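PDB 6GDR: DNA ligase, which probably seals nicks in double-stranded DNA by adenylyl transfer, as expected of a minimal Lig E enzyme. Local coordinates for residues D[9-14]-D[37-42]; D[28-33]-D[140-145]; D[132-137]-D[197-202]. One frame throughout, in Å; residues are numbered along the deposited sequence.

Contact 1. Residues D[9-14]-D[37-42]; sequences DGLQLA and GIRARW. With AMP (adenosine monophosphate), chain G; nucleotides of chain B.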
loop_
_atom_site.group_PDB
_atom_site.type_symbol
_atom_site.label_atom_id
_atom_site.label_comp_id
_atom_site.label_asym_id
_atom_site.label_seq_id
_atom_site.Cartn_x
_atom_site.Cartn_y
_atom_site.Cartn_z
ATOM N N ASP D 9 2.716 17.763 -10.911
ATOM C CA ASP D 9 3.849 17.789 -9.992
ATOM C C ASP D 9 3.770 16.659 -8.970
ATOM O O ASP D 9 4.336 15.583 -9.187
ATOM C CB ASP D 9 3.926 19.147 -9.287
ATOM C CG ASP D 9 5.159 19.279 -8.413
ATOM O OD1 ASP D 9 6.274 19.342 -8.972
ATOM O OD2 ASP D 9 5.017 19.322 -7.173
ATOM N N GLY D 10 3.071 16.890 -7.857
ATOM C CA GLY D 10 3.048 15.920 -6.786
ATOM C C GLY D 10 2.124 14.749 -7.066
ATOM O O GLY D 10 1.212 14.815 -7.890
ATOM N N LEU D 11 2.374 13.656 -6.351
ATOM C CA LEU D 11 1.568 12.455 -6.495
ATOM C C LEU D 11 0.240 12.607 -5.766
ATOM O O LEU D 11 0.148 13.256 -4.720
ATOM C CB LEU D 11 2.313 11.235 -5.949
ATOM C CG LEU D 11 3.603 10.823 -6.660
ATOM C CD1 LEU D 11 4.227 9.628 -5.956
ATOM C CD2 LEU D 11 3.349 10.503 -8.125
ATOM N N GLN D 12 -0.797 11.998 -6.334
ATOM C CA GLN D 12 -2.102 11.943 -5.685
ATOM C C GLN D 12 -2.081 10.813 -4.664
ATOM O O GLN D 12 -1.998 9.636 -5.030
ATOM C CB GLN D 12 -3.209 11.734 -6.714
ATOM C CG GLN D 12 -4.610 11.736 -6.121
ATOM C CD GLN D 12 -5.691 11.587 -7.172
ATOM O OE1 GLN D 12 -5.471 10.993 -8.228
ATOM N NE2 GLN D 12 -6.869 12.133 -6.890
ATOM N N LEU D 13 -2.146 11.166 -3.386
ATOM C CA LEU D 13 -2.153 10.178 -2.320
ATOM C C LEU D 13 -3.586 9.778 -1.984
ATOM O O LEU D 13 -4.549 10.467 -2.326
ATOM C CB LEU D 13 -1.442 10.724 -1.081
ATOM C CG LEU D 13 -0.042 11.299 -1.318
ATOM C CD1 LEU D 13 0.598 11.701 0.002
ATOM C CD2 LEU D 13 0.851 10.319 -2.068
ATOM N N ALA D 14 -3.714 8.644 -1.303
ATOM C CA ALA D 14 -5.011 8.055 -1.001
ATOM C C ALA D 14 -5.429 8.406 0.421
ATOM O O ALA D 14 -4.629 8.292 1.355
ATOM C CB ALA D 14 -4.970 6.537 -1.179
ATOM N N GLY D 37 2.228 -4.417 -3.505
ATOM C CA GLY D 37 3.436 -4.474 -4.297
ATOM C C GLY D 37 4.320 -3.268 -4.041
ATOM O O GLY D 37 4.356 -2.711 -2.940
ATOM N N ILE D 38 5.044 -2.872 -5.085
ATOM C CA ILE D 38 5.917 -1.704 -5.056
ATOM C C ILE D 38 5.392 -0.701 -6.071
ATOM O O ILE D 38 5.190 -1.044 -7.242
ATOM C CB ILE D 38 7.379 -2.075 -5.370
ATOM C CG1 ILE D 38 7.920 -3.087 -4.352
ATOM C CG2 ILE D 38 8.253 -0.823 -5.407
ATOM C CD1 ILE D 38 8.081 -2.545 -2.942
ATOM N N ARG D 39 5.181 0.534 -5.627
ATOM C CA ARG D 39 4.757 1.588 -6.537
ATOM C C ARG D 39 5.905 1.964 -7.464
ATOM O O ARG D 39 7.061 2.064 -7.041
ATOM C CB ARG D 39 4.294 2.819 -5.761
ATOM C CG ARG D 39 3.641 3.883 -6.631
ATOM C CD ARG D 39 3.426 5.179 -5.868
ATOM N NE ARG D 39 2.275 5.924 -6.371
ATOM C CZ ARG D 39 2.283 6.664 -7.476
ATOM N NH1 ARG D 39 3.383 6.766 -8.213
ATOM N NH2 ARG D 39 1.182 7.302 -7.848
ATOM N N ALA D 40 5.581 2.176 -8.736
ATOM C CA ALA D 40 6.589 2.519 -9.727
ATOM C C ALA D 40 5.969 3.415 -10.787
ATOM O O ALA D 40 4.850 3.165 -11.245
ATOM C CB ALA D 40 7.184 1.267 -10.380
ATOM N N ARG D 41 6.703 4.454 -11.169
ATOM C CA ARG D 41 6.305 5.346 -12.249
ATOM C C ARG D 41 7.103 5.008 -13.500
ATOM O O ARG D 41 8.333 4.904 -13.448
ATOM C CB ARG D 41 6.521 6.809 -11.859
ATOM C CG ARG D 41 6.583 7.757 -13.046
ATOM C CD ARG D 41 6.341 9.193 -12.620
ATOM N NE ARG D 41 4.960 9.407 -12.203
ATOM C CZ ARG D 41 4.503 10.532 -11.662
ATOM N NH1 ARG D 41 5.319 11.559 -11.462
ATOM N NH2 ARG D 41 3.227 10.630 -11.315
ATOM N N TRP D 42 6.401 4.833 -14.615
ATOM C CA TRP D 42 7.032 4.538 -15.895
ATOM C C TRP D 42 7.298 5.846 -16.629
ATOM O O TRP D 42 6.360 6.564 -16.986
ATOM C CB TRP D 42 6.146 3.614 -16.730
ATOM C CG TRP D 42 6.671 3.356 -18.110
ATOM C CD1 TRP D 42 6.015 3.566 -19.289
ATOM C CD2 TRP D 42 7.963 2.843 -18.457
ATOM N NE1 TRP D 42 6.817 3.211 -20.346
ATOM C CE2 TRP D 42 8.018 2.766 -19.862
ATOM C CE3 TRP D 42 9.078 2.441 -17.715
ATOM C CZ2 TRP D 42 9.144 2.303 -20.541
ATOM C CZ3 TRP D 42 10.193 1.982 -18.390
ATOM C CH2 TRP D 42 10.218 1.918 -19.788
HETATM P P AMP G . -0.465 3.572 1.021
HETATM O O1P AMP G . -0.490 2.122 0.595
HETATM O O2P AMP G . -1.195 3.974 2.281
HETATM O "O5'" AMP G . -1.035 4.455 -0.198
HETATM C "C5'" AMP G . -1.653 3.804 -1.303
HETATM C "C4'" AMP G . -0.588 3.185 -2.206
HETATM O "O4'" AMP G . -1.027 1.904 -2.670
HETATM C "C3'" AMP G . -0.246 4.016 -3.432
HETATM O "O3'" AMP G . 1.082 4.537 -3.308
HETATM C "C2'" AMP G . -0.359 3.072 -4.612
HETATM O "O2'" AMP G . 0.836 3.068 -5.395
HETATM C "C1'" AMP G . -0.592 1.688 -4.015
HETATM N N9 AMP G . -1.584 0.826 -4.715
HETATM C C8 AMP G . -1.495 -0.519 -4.720
HETATM N N7 AMP G . -2.514 -1.075 -5.420
HETATM C C5 AMP G . -3.279 -0.074 -5.882
HETATM C C6 AMP G . -4.512 0.027 -6.693
HETATM N N6 AMP G . -5.125 -1.087 -7.148
HETATM N N1 AMP G . -4.999 1.256 -6.959
HETATM C C2 AMP G . -4.393 2.370 -6.507
HETATM N N3 AMP G . -3.270 2.346 -5.763
HETATM C C4 AMP G . -2.667 1.181 -5.422
ATOM P P DC B 10 6.269 1.663 -1.784
ATOM O OP1 DC B 10 5.506 1.421 -3.028
ATOM O OP2 DC B 10 6.608 3.049 -1.391
ATOM O "O5'" DC B 10 5.503 0.959 -0.570
ATOM C "C5'" DC B 10 5.131 -0.405 -0.684
ATOM C "C4'" DC B 10 4.807 -1.010 0.669
ATOM O "O4'" DC B 10 5.966 -0.942 1.535
ATOM C "C3'" DC B 10 3.716 -0.308 1.451
ATOM O "O3'" DC B 10 2.424 -0.703 1.002
ATOM C "C2'" DC B 10 4.010 -0.768 2.874
ATOM C "C1'" DC B 10 5.538 -0.902 2.890
ATOM N N1 DC B 10 6.221 0.228 3.582
ATOM C C2 DC B 10 6.494 0.138 4.951
ATOM O O2 DC B 10 6.175 -0.886 5.565
ATOM N N3 DC B 10 7.106 1.178 5.566
ATOM C C4 DC B 10 7.435 2.267 4.871
ATOM N N4 DC B 10 8.037 3.266 5.523
ATOM C C5 DC B 10 7.161 2.378 3.476
ATOM C C6 DC B 10 6.557 1.346 2.879
ATOM P P DC B 9 11.403 4.765 -1.467
ATOM O OP1 DC B 9 10.995 5.285 -2.820
ATOM O OP2 DC B 9 10.755 5.549 -0.359
ATOM O "O5'" DC B 9 11.090 3.232 -1.326
ATOM C "C5'" DC B 9 10.170 2.645 -2.217
ATOM C "C4'" DC B 9 9.973 1.179 -1.823
ATOM O "O4'" DC B 9 10.878 0.790 -0.993
ATOM C "C3'" DC B 9 8.623 1.035 -1.037
ATOM O "O3'" DC B 9 7.636 0.825 -1.899
ATOM C "C2'" DC B 9 8.869 -0.183 -0.129
ATOM C "C1'" DC B 9 10.148 -0.099 0.172
ATOM N N1 DC B 9 10.316 0.521 1.411
ATOM C C2 DC B 9 10.265 -0.268 2.629
ATOM O O2 DC B 9 10.074 -1.469 2.570
ATOM N N3 DC B 9 10.443 0.383 3.929
ATOM C C4 DC B 9 10.663 1.775 4.017
ATOM N N4 DC B 9 10.833 2.380 5.283
ATOM C C5 DC B 9 10.717 2.584 2.785
ATOM C C6 DC B 9 10.539 1.937 1.490
#
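With CG anti to its carbonyl carbon (chi1 -64°), Leu-11 extends its two methyls toward a pair of arginine ends on strand 38-42, where an extended Arg-39 chain comes from the opposite direction and offers a guanidinium face, and an Arg-41 chain bent at chi3 (-69°) slides past. This is the adenylation domain of an ATP-dependent ligase: Arg-39 closes the Lys-x-Asp-Gly-x-Arg sequence of motif I, begun at Lys-34. CD1 of Leu-11 lies over one face of the Arg-39 guanidinium, offset toward its rim and 3.7 Å from NH1. CD2 covers a face of the Arg-41 guanidinium, 3.2 Å from NH2. A branched apolar residue suits this place because guanidinium faces accept methyls while their N-H edges stay turned to polar partners; NE of Arg-41 makes a salt bridge to Asp-71. Arg-39 also lines the AMP pocket, its aliphatic stem running along the ribose with CG 3.2 Å from AMP O2', while O3' lies in the guanidinium plane at its edge. The same residue reaches the DNA through its backbone: Arg-39 N donates to OP1 of DC10 of chain B at 2.8 Å, a nearly straight bond of 169°.

Contact 2. Residues D[28-33]-D[140-145]; sequences EYWVSE and QSFDSR. With AMP (adenosine monophosphate), chain G.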
loop_
_atom_site.group_PDB
_atom_site.type_symbol
_atom_site.label_atom_id
_atom_site.label_comp_id
_atom_site.label_asym_id
_atom_site.label_seq_id
_atom_site.Cartn_x
_atom_site.Cartn_y
_atom_site.Cartn_z
ATOM N N GLU D 28 -20.141 6.436 -7.640
ATOM C CA GLU D 28 -19.361 7.401 -8.405
ATOM C C GLU D 28 -17.879 7.047 -8.469
ATOM O O GLU D 28 -17.083 7.855 -8.962
ATOM C CB GLU D 28 -19.525 8.799 -7.803
ATOM C CG GLU D 28 -20.968 9.219 -7.573
ATOM C CD GLU D 28 -21.080 10.589 -6.934
ATOM O OE1 GLU D 28 -20.054 11.297 -6.858
ATOM O OE2 GLU D 28 -22.193 10.955 -6.503
ATOM N N TYR D 29 -17.491 5.868 -7.989
ATOM C CA TYR D 29 -16.093 5.476 -7.904
ATOM C C TYR D 29 -15.841 4.201 -8.695
ATOM O O TYR D 29 -16.693 3.309 -8.761
ATOM C CB TYR D 29 -15.666 5.240 -6.449
ATOM C CG TYR D 29 -15.668 6.475 -5.583
ATOM C CD1 TYR D 29 -16.845 6.959 -5.029
ATOM C CD2 TYR D 29 -14.487 7.149 -5.304
ATOM C CE1 TYR D 29 -16.847 8.087 -4.229
ATOM C CE2 TYR D 29 -14.478 8.274 -4.507
ATOM C CZ TYR D 29 -15.661 8.740 -3.970
ATOM O OH TYR D 29 -15.657 9.863 -3.175
ATOM N N TRP D 30 -14.655 4.124 -9.293
ATOM C CA TRP D 30 -14.127 2.855 -9.769
ATOM C C TRP D 30 -13.466 2.134 -8.602
ATOM O O TRP D 30 -12.611 2.703 -7.917
ATOM C CB TRP D 30 -13.114 3.064 -10.895
ATOM C CG TRP D 30 -13.716 3.269 -12.251
ATOM C CD1 TRP D 30 -13.559 4.358 -13.059
ATOM C CD2 TRP D 30 -14.562 2.360 -12.965
ATOM N NE1 TRP D 30 -14.257 4.185 -14.228
ATOM C CE2 TRP D 30 -14.882 2.966 -14.196
ATOM C CE3 TRP D 30 -15.082 1.092 -12.682
ATOM C CZ2 TRP D 30 -15.698 2.350 -15.142
ATOM C CZ3 TRP D 30 -15.891 0.481 -13.623
ATOM C CH2 TRP D 30 -16.191 1.110 -14.837
ATOM N N VAL D 31 -13.868 0.891 -8.370
ATOM C CA VAL D 31 -13.321 0.084 -7.285
ATOM C C VAL D 31 -12.290 -0.871 -7.864
ATOM O O VAL D 31 -12.450 -1.376 -8.982
ATOM C CB VAL D 31 -14.429 -0.687 -6.543
ATOM C CG1 VAL D 31 -13.869 -1.339 -5.286
ATOM C CG2 VAL D 31 -15.587 0.239 -6.198
ATOM N N SER D 32 -11.227 -1.114 -7.104
ATOM C CA SER D 32 -10.201 -2.064 -7.505
ATOM C C SER D 32 -9.508 -2.577 -6.253
ATOM O O SER D 32 -9.470 -1.896 -5.226
ATOM C CB SER D 32 -9.183 -1.430 -8.459
ATOM O OG SER D 32 -8.505 -0.352 -7.839
ATOM N N GLU D 33 -8.964 -3.785 -6.353
ATOM C CA GLU D 33 -8.256 -4.394 -5.237
ATOM C C GLU D 33 -6.889 -3.744 -5.076
ATOM O O GLU D 33 -6.146 -3.592 -6.052
ATOM C CB GLU D 33 -8.102 -5.898 -5.464
ATOM C CG GLU D 33 -7.291 -6.615 -4.392
ATOM C CD GLU D 33 -7.258 -8.118 -4.597
ATOM O OE1 GLU D 33 -8.215 -8.661 -5.189
ATOM O OE2 GLU D 33 -6.274 -8.757 -4.171
ATOM N N GLN D 140 -8.122 15.855 -17.114
ATOM C CA GLN D 140 -8.913 14.813 -17.754
ATOM C C GLN D 140 -9.348 13.814 -16.693
ATOM O O GLN D 140 -8.570 13.479 -15.796
ATOM C CB GLN D 140 -8.118 14.110 -18.863
ATOM C CG GLN D 140 -8.991 13.496 -19.957
ATOM C CD GLN D 140 -8.563 13.894 -21.360
ATOM O OE1 GLN D 140 -7.764 14.813 -21.546
ATOM N NE2 GLN D 140 -9.102 13.201 -22.358
ATOM N N SER D 141 -10.588 13.345 -16.803
ATOM C CA SER D 141 -11.170 12.496 -15.774
ATOM C C SER D 141 -10.477 11.140 -15.726
ATOM O O SER D 141 -9.940 10.653 -16.725
ATOM C CB SER D 141 -12.664 12.298 -16.028
ATOM O OG SER D 141 -12.879 11.483 -17.168
ATOM N N PHE D 142 -10.503 10.522 -14.542
ATOM C CA PHE D 142 -9.930 9.190 -14.390
ATOM C C PHE D 142 -10.603 8.186 -15.314
ATOM O O PHE D 142 -9.955 7.243 -15.783
ATOM C CB PHE D 142 -10.045 8.729 -12.937
ATOM C CG PHE D 142 -9.538 7.335 -12.702
ATOM C CD1 PHE D 142 -8.188 7.049 -12.805
ATOM C CD2 PHE D 142 -10.411 6.311 -12.376
ATOM C CE1 PHE D 142 -7.718 5.769 -12.587
ATOM C CE2 PHE D 142 -9.946 5.029 -12.157
ATOM C CZ PHE D 142 -8.599 4.758 -12.264
ATOM N N ASP D 143 -11.898 8.366 -15.584
ATOM C CA ASP D 143 -12.576 7.498 -16.541
ATOM C C ASP D 143 -11.873 7.532 -17.891
ATOM O O ASP D 143 -11.696 6.493 -18.536
ATOM C CB ASP D 143 -14.038 7.920 -16.687
ATOM C CG ASP D 143 -14.935 6.780 -17.124
ATOM O OD1 ASP D 143 -15.447 6.056 -16.245
ATOM O OD2 ASP D 143 -15.123 6.603 -18.346
ATOM N N SER D 144 -11.453 8.722 -18.329
ATOM C CA SER D 144 -10.734 8.840 -19.593
ATOM C C SER D 144 -9.344 8.227 -19.494
ATOM O O SER D 144 -8.892 7.545 -20.421
ATOM C CB SER D 144 -10.643 10.308 -20.006
ATOM O OG SER D 144 -9.779 10.472 -21.117
ATOM N N ARG D 145 -8.647 8.461 -18.378
ATOM C CA ARG D 145 -7.312 7.897 -18.210
ATOM C C ARG D 145 -7.363 6.375 -18.174
ATOM O O ARG D 145 -6.514 5.703 -18.772
ATOM C CB ARG D 145 -6.668 8.450 -16.937
ATOM C CG ARG D 145 -6.710 9.970 -16.846
ATOM C CD ARG D 145 -5.720 10.509 -15.827
ATOM N NE ARG D 145 -6.042 10.111 -14.458
ATOM C CZ ARG D 145 -6.879 10.764 -13.654
ATOM N NH1 ARG D 145 -7.502 11.858 -14.071
ATOM N NH2 ARG D 145 -7.097 10.317 -12.425
HETATM P P AMP G . -0.465 3.572 1.021
HETATM O O1P AMP G . -0.490 2.122 0.595
HETATM O O2P AMP G . -1.195 3.974 2.281
HETATM O "O5'" AMP G . -1.035 4.455 -0.198
HETATM C "C5'" AMP G . -1.653 3.804 -1.303
HETATM C "C4'" AMP G . -0.588 3.185 -2.206
HETATM O "O4'" AMP G . -1.027 1.904 -2.670
HETATM C "C3'" AMP G . -0.246 4.016 -3.432
HETATM O "O3'" AMP G . 1.082 4.537 -3.308
HETATM C "C2'" AMP G . -0.359 3.072 -4.612
HETATM O "O2'" AMP G . 0.836 3.068 -5.395
HETATM C "C1'" AMP G . -0.592 1.688 -4.015
HETATM N N9 AMP G . -1.584 0.826 -4.715
HETATM C C8 AMP G . -1.495 -0.519 -4.720
HETATM N N7 AMP G . -2.514 -1.075 -5.420
HETATM C C5 AMP G . -3.279 -0.074 -5.882
HETATM C C6 AMP G . -4.512 0.027 -6.693
HETATM N N6 AMP G . -5.125 -1.087 -7.148
HETATM N N1 AMP G . -4.999 1.256 -6.959
HETATM C C2 AMP G . -4.393 2.370 -6.507
HETATM N N3 AMP G . -3.270 2.346 -5.763
HETATM C C4 AMP G . -2.667 1.181 -5.422
#
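Trp-30 reaches from strand 29-34 to the first turn of the helix beginning at Phe-142, where CB, CD1 and NE1 in turn find partners. Its CG lies anti to the carbonyl carbon (chi1 -82°), which carries the indole to the helix start. Trp-30 CB sits in the plane of the Phe-142 ring, at the edge, 3.9 Å from Phe-142 CE2. Farther out, Trp-30 CD1 lies 3.8 Å from Phe-142 CD2, and the two rings meet rim to rim with planes 67° apart, neither over the other's face. Next comes NE1, the one polar atom of the indole, which donates to Asp-143 OD1 at 3.0 Å with an N-H...O angle of 149°. The carboxylate oxygen is met from above its own plane and stands near the plane of the indole, at its edge. Tryptophan suits the place because one flat group supplies both an apolar rim for the phenylalanine and an N-H for the aspartate. Ser-141 is the N-cap, its OG accepting a weak bond from Ser-144 N, and an acidic residue just inside this helix start probably gains from the helix dipole. Lys-195 makes a cation-pi contact with the indole, and His-193 stacks on Phe-142. The pair thus bridges helix 142-154 to edge strand 29-34, which pairs with strand 189-194 and whose later residues Ser-32 and Glu-33 line the AMP pocket.

Contact 3. Residues D[132-137]-D[197-202]; sequences AFDMPV and AFYHSG. With AMP (adenosine monophosphate), chain G; nucleotides of chain A.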
loop_
_atom_site.group_PDB
_atom_site.type_symbol
_atom_site.label_atom_id
_atom_site.label_comp_id
_atom_site.label_asym_id
_atom_site.label_seq_id
_atom_site.Cartn_x
_atom_site.Cartn_y
_atom_site.Cartn_z
ATOM N N ALA D 132 -0.604 -1.261 -13.878
ATOM C CA ALA D 132 -0.864 0.169 -13.991
ATOM C C ALA D 132 -2.249 0.506 -13.452
ATOM O O ALA D 132 -3.211 -0.240 -13.657
ATOM C CB ALA D 132 -0.745 0.615 -15.448
ATOM N N PHE D 133 -2.349 1.644 -12.759
ATOM C CA PHE D 133 -3.612 2.079 -12.178
ATOM C C PHE D 133 -3.963 3.536 -12.440
ATOM O O PHE D 133 -5.080 3.943 -12.104
ATOM C CB PHE D 133 -3.617 1.841 -10.657
ATOM C CG PHE D 133 -2.427 2.414 -9.940
ATOM C CD1 PHE D 133 -2.371 3.760 -9.623
ATOM C CD2 PHE D 133 -1.371 1.600 -9.566
ATOM C CE1 PHE D 133 -1.279 4.287 -8.956
ATOM C CE2 PHE D 133 -0.278 2.120 -8.899
ATOM C CZ PHE D 133 -0.232 3.465 -8.594
ATOM N N ASP D 134 -3.068 4.332 -13.021
ATOM C CA ASP D 134 -3.395 5.723 -13.304
ATOM C C ASP D 134 -2.305 6.331 -14.175
ATOM O O ASP D 134 -1.204 5.785 -14.297
ATOM C CB ASP D 134 -3.557 6.537 -12.014
ATOM C CG ASP D 134 -4.332 7.826 -12.227
ATOM O OD1 ASP D 134 -4.753 8.088 -13.373
ATOM O OD2 ASP D 134 -4.523 8.575 -11.246
ATOM N N MET D 135 -2.636 7.470 -14.781
ATOM C CA MET D 135 -1.688 8.277 -15.535
ATOM C C MET D 135 -1.741 9.691 -14.965
ATOM O O MET D 135 -2.842 10.227 -14.753
ATOM C CB MET D 135 -2.023 8.293 -17.032
ATOM C CG MET D 135 -2.019 6.920 -17.684
ATOM S SD MET D 135 -2.502 6.958 -19.425
ATOM C CE MET D 135 -1.146 7.881 -20.145
ATOM N N PRO D 136 -0.590 10.335 -14.701
ATOM C CA PRO D 136 -0.583 11.673 -14.096
ATOM C C PRO D 136 -0.881 12.791 -15.095
ATOM O O PRO D 136 -0.157 13.783 -15.179
ATOM C CB PRO D 136 0.834 11.777 -13.527
ATOM C CG PRO D 136 1.659 10.979 -14.470
ATOM C CD PRO D 136 0.778 9.852 -14.964
ATOM N N VAL D 137 -1.963 12.630 -15.851
ATOM C CA VAL D 137 -2.325 13.587 -16.890
ATOM C C VAL D 137 -3.101 14.743 -16.273
ATOM O O VAL D 137 -3.924 14.552 -15.368
ATOM C CB VAL D 137 -3.137 12.890 -17.996
ATOM C CG1 VAL D 137 -3.776 13.908 -18.938
ATOM C CG2 VAL D 137 -2.240 11.937 -18.776
ATOM N N ALA D 197 -13.314 12.557 -11.720
ATOM C CA ALA D 197 -12.387 13.411 -10.994
ATOM C C ALA D 197 -11.105 13.601 -11.792
ATOM O O ALA D 197 -10.607 12.663 -12.423
ATOM C CB ALA D 197 -12.058 12.819 -9.624
ATOM N N PHE D 198 -10.575 14.821 -11.759
ATOM C CA PHE D 198 -9.310 15.134 -12.403
ATOM C C PHE D 198 -8.154 14.855 -11.453
ATOM O O PHE D 198 -8.301 14.907 -10.229
ATOM C CB PHE D 198 -9.271 16.599 -12.847
ATOM C CG PHE D 198 -10.311 16.958 -13.875
ATOM C CD1 PHE D 198 -10.834 18.240 -13.928
ATOM C CD2 PHE D 198 -10.759 16.023 -14.793
ATOM C CE1 PHE D 198 -11.785 18.580 -14.870
ATOM C CE2 PHE D 198 -11.710 16.357 -15.738
ATOM C CZ PHE D 198 -12.224 17.637 -15.777
ATOM N N TYR D 199 -6.994 14.560 -12.033
ATOM C CA TYR D 199 -5.812 14.278 -11.234
ATOM C C TYR D 199 -5.387 15.520 -10.461
ATOM O O TYR D 199 -5.406 16.637 -10.986
ATOM C CB TYR D 199 -4.669 13.797 -12.129
ATOM C CG TYR D 199 -3.550 13.112 -11.377
ATOM C CD1 TYR D 199 -3.494 11.727 -11.289
ATOM C CD2 TYR D 199 -2.552 13.849 -10.753
ATOM C CE1 TYR D 199 -2.475 11.095 -10.603
ATOM C CE2 TYR D 199 -1.528 13.224 -10.065
ATOM C CZ TYR D 199 -1.496 11.848 -9.993
ATOM O OH TYR D 199 -0.479 11.221 -9.309
ATOM N N HIS D 200 -5.008 15.320 -9.201
ATOM C CA HIS D 200 -4.573 16.421 -8.351
ATOM C C HIS D 200 -3.787 15.850 -7.181
ATOM O O HIS D 200 -4.220 14.877 -6.558
ATOM C CB HIS D 200 -5.771 17.238 -7.855
ATOM C CG HIS D 200 -5.419 18.251 -6.809
ATOM N ND1 HIS D 200 -5.963 18.231 -5.542
ATOM C CD2 HIS D 200 -4.579 19.312 -6.840
ATOM C CE1 HIS D 200 -5.474 19.237 -4.839
ATOM N NE2 HIS D 200 -4.632 19.908 -5.605
ATOM N N SER D 201 -2.639 16.455 -6.890
ATOM C CA SER D 201 -1.783 15.962 -5.824
ATOM C C SER D 201 -2.510 16.009 -4.483
ATOM O O SER D 201 -3.529 16.686 -4.318
ATOM C CB SER D 201 -0.499 16.786 -5.744
ATOM O OG SER D 201 -0.779 18.124 -5.370
ATOM N N GLY D 202 -1.970 15.270 -3.518
ATOM C CA GLY D 202 -2.497 15.285 -2.170
ATOM C C GLY D 202 -3.651 14.321 -1.973
ATOM O O GLY D 202 -4.036 13.550 -2.853
HETATM P P AMP G . -0.465 3.572 1.021
HETATM O O1P AMP G . -0.490 2.122 0.595
HETATM O O2P AMP G . -1.195 3.974 2.281
HETATM O "O5'" AMP G . -1.035 4.455 -0.198
HETATM C "C5'" AMP G . -1.653 3.804 -1.303
HETATM C "C4'" AMP G . -0.588 3.185 -2.206
HETATM O "O4'" AMP G . -1.027 1.904 -2.670
HETATM C "C3'" AMP G . -0.246 4.016 -3.432
HETATM O "O3'" AMP G . 1.082 4.537 -3.308
HETATM C "C2'" AMP G . -0.359 3.072 -4.612
HETATM O "O2'" AMP G . 0.836 3.068 -5.395
HETATM C "C1'" AMP G . -0.592 1.688 -4.015
HETATM N N9 AMP G . -1.584 0.826 -4.715
HETATM C C8 AMP G . -1.495 -0.519 -4.720
HETATM N N7 AMP G . -2.514 -1.075 -5.420
HETATM C C5 AMP G . -3.279 -0.074 -5.882
HETATM C C6 AMP G . -4.512 0.027 -6.693
HETATM N N6 AMP G . -5.125 -1.087 -7.148
HETATM N N1 AMP G . -4.999 1.256 -6.959
HETATM C C2 AMP G . -4.393 2.370 -6.507
HETATM N N3 AMP G . -3.270 2.346 -5.763
HETATM C C4 AMP G . -2.667 1.181 -5.422
ATOM P P DA A 6 -3.327 18.004 0.260
ATOM O OP1 DA A 6 -3.183 18.338 -1.175
ATOM O OP2 DA A 6 -3.374 16.591 0.701
ATOM O "O5'" DA A 6 -2.157 18.723 1.069
ATOM C "C5'" DA A 6 -2.158 20.137 1.206
ATOM C "C4'" DA A 6 -1.038 20.581 2.118
ATOM O "O4'" DA A 6 -1.460 20.443 3.506
ATOM C "C3'" DA A 6 0.246 19.764 1.973
ATOM O "O3'" DA A 6 1.381 20.620 1.916
ATOM C "C2'" DA A 6 0.238 18.870 3.208
ATOM C "C1'" DA A 6 -0.484 19.730 4.231
ATOM N N9 DA A 6 -1.137 18.967 5.293
ATOM C C8 DA A 6 -1.936 17.867 5.149
ATOM N N7 DA A 6 -2.381 17.382 6.283
ATOM C C5 DA A 6 -1.839 18.222 7.240
ATOM C C6 DA A 6 -1.935 18.247 8.646
ATOM N N6 DA A 6 -2.643 17.361 9.351
ATOM N N1 DA A 6 -1.270 19.222 9.301
ATOM C C2 DA A 6 -0.561 20.107 8.591
ATOM N N3 DA A 6 -0.397 20.186 7.270
ATOM C C4 DA A 6 -1.068 19.205 6.648
#
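A classic beta bulge ends strand 129-134, where Phe-133 and Asp-134 both face Asp-71, and an inverse gamma turn centred on Pro-136 follows; Tyr-199 packs its ring against Asp-134 and Pro-136. Proline's ring-restricted phi suits the centre of that turn, and the turn sets Pro-136 CA over the centre of the Tyr-199 ring, 4.0 Å from the centroid and 10° off the normal, a CH-pi contact. Asp-134 comes instead to the ring edge: its OD2 lies in the ring plane, 3.3 Å from Tyr-199 CE1, with the carboxylate turned 52° against the ring. CG of the tyrosine is anti to its backbone N (chi1 -163°), which carries the ring under Pro-136 CA with its edge to Asp-134, while Tyr-199 CB rests 3.4 Å from Val-137 O. The other carboxylate oxygen, Asp-134 OD1, accepts from Met-135 N at 2.6 Å and takes a salt bridge from Arg-145. An alanine at Asp-134 is likely to leave that arginine without its buried counter-charge and the Met-135 N-H without its acceptor. Tyr-199 OH accepts from Gln-12 N. One residue earlier, Phe-133 presents a ring face to the AMP base, with N3 4.0 Å above its centre. The contact joins the end of strand 129-134 to the loop between strands 189-194 and 207-210, with helix 142-154, on which Met-135 packs, and strand 70-75 around it.

From the N terminus, contact 1 closes a short loop of 22 residues, bringing the entry to strand 15-16 against strand 38-42 and so joining the two mixed sheets of the adenylation domain. Before that loop ends, strand 29-34 has already begun contact 2, whose much longer loop runs to helix 142-154; the two therefore cross. Contact 3 opens inside contact 2's loop and closes beyond it, crossing it too, but follows contact 1 in series. Contacts 2 and 3 are also joined directly by a backbone hydrogen bond between Phe-142 and Ala-197, while Leu-13 N and Gly-202 O probably link contacts 1 and 3. All three have segments touching AMP, which lies between the sheets.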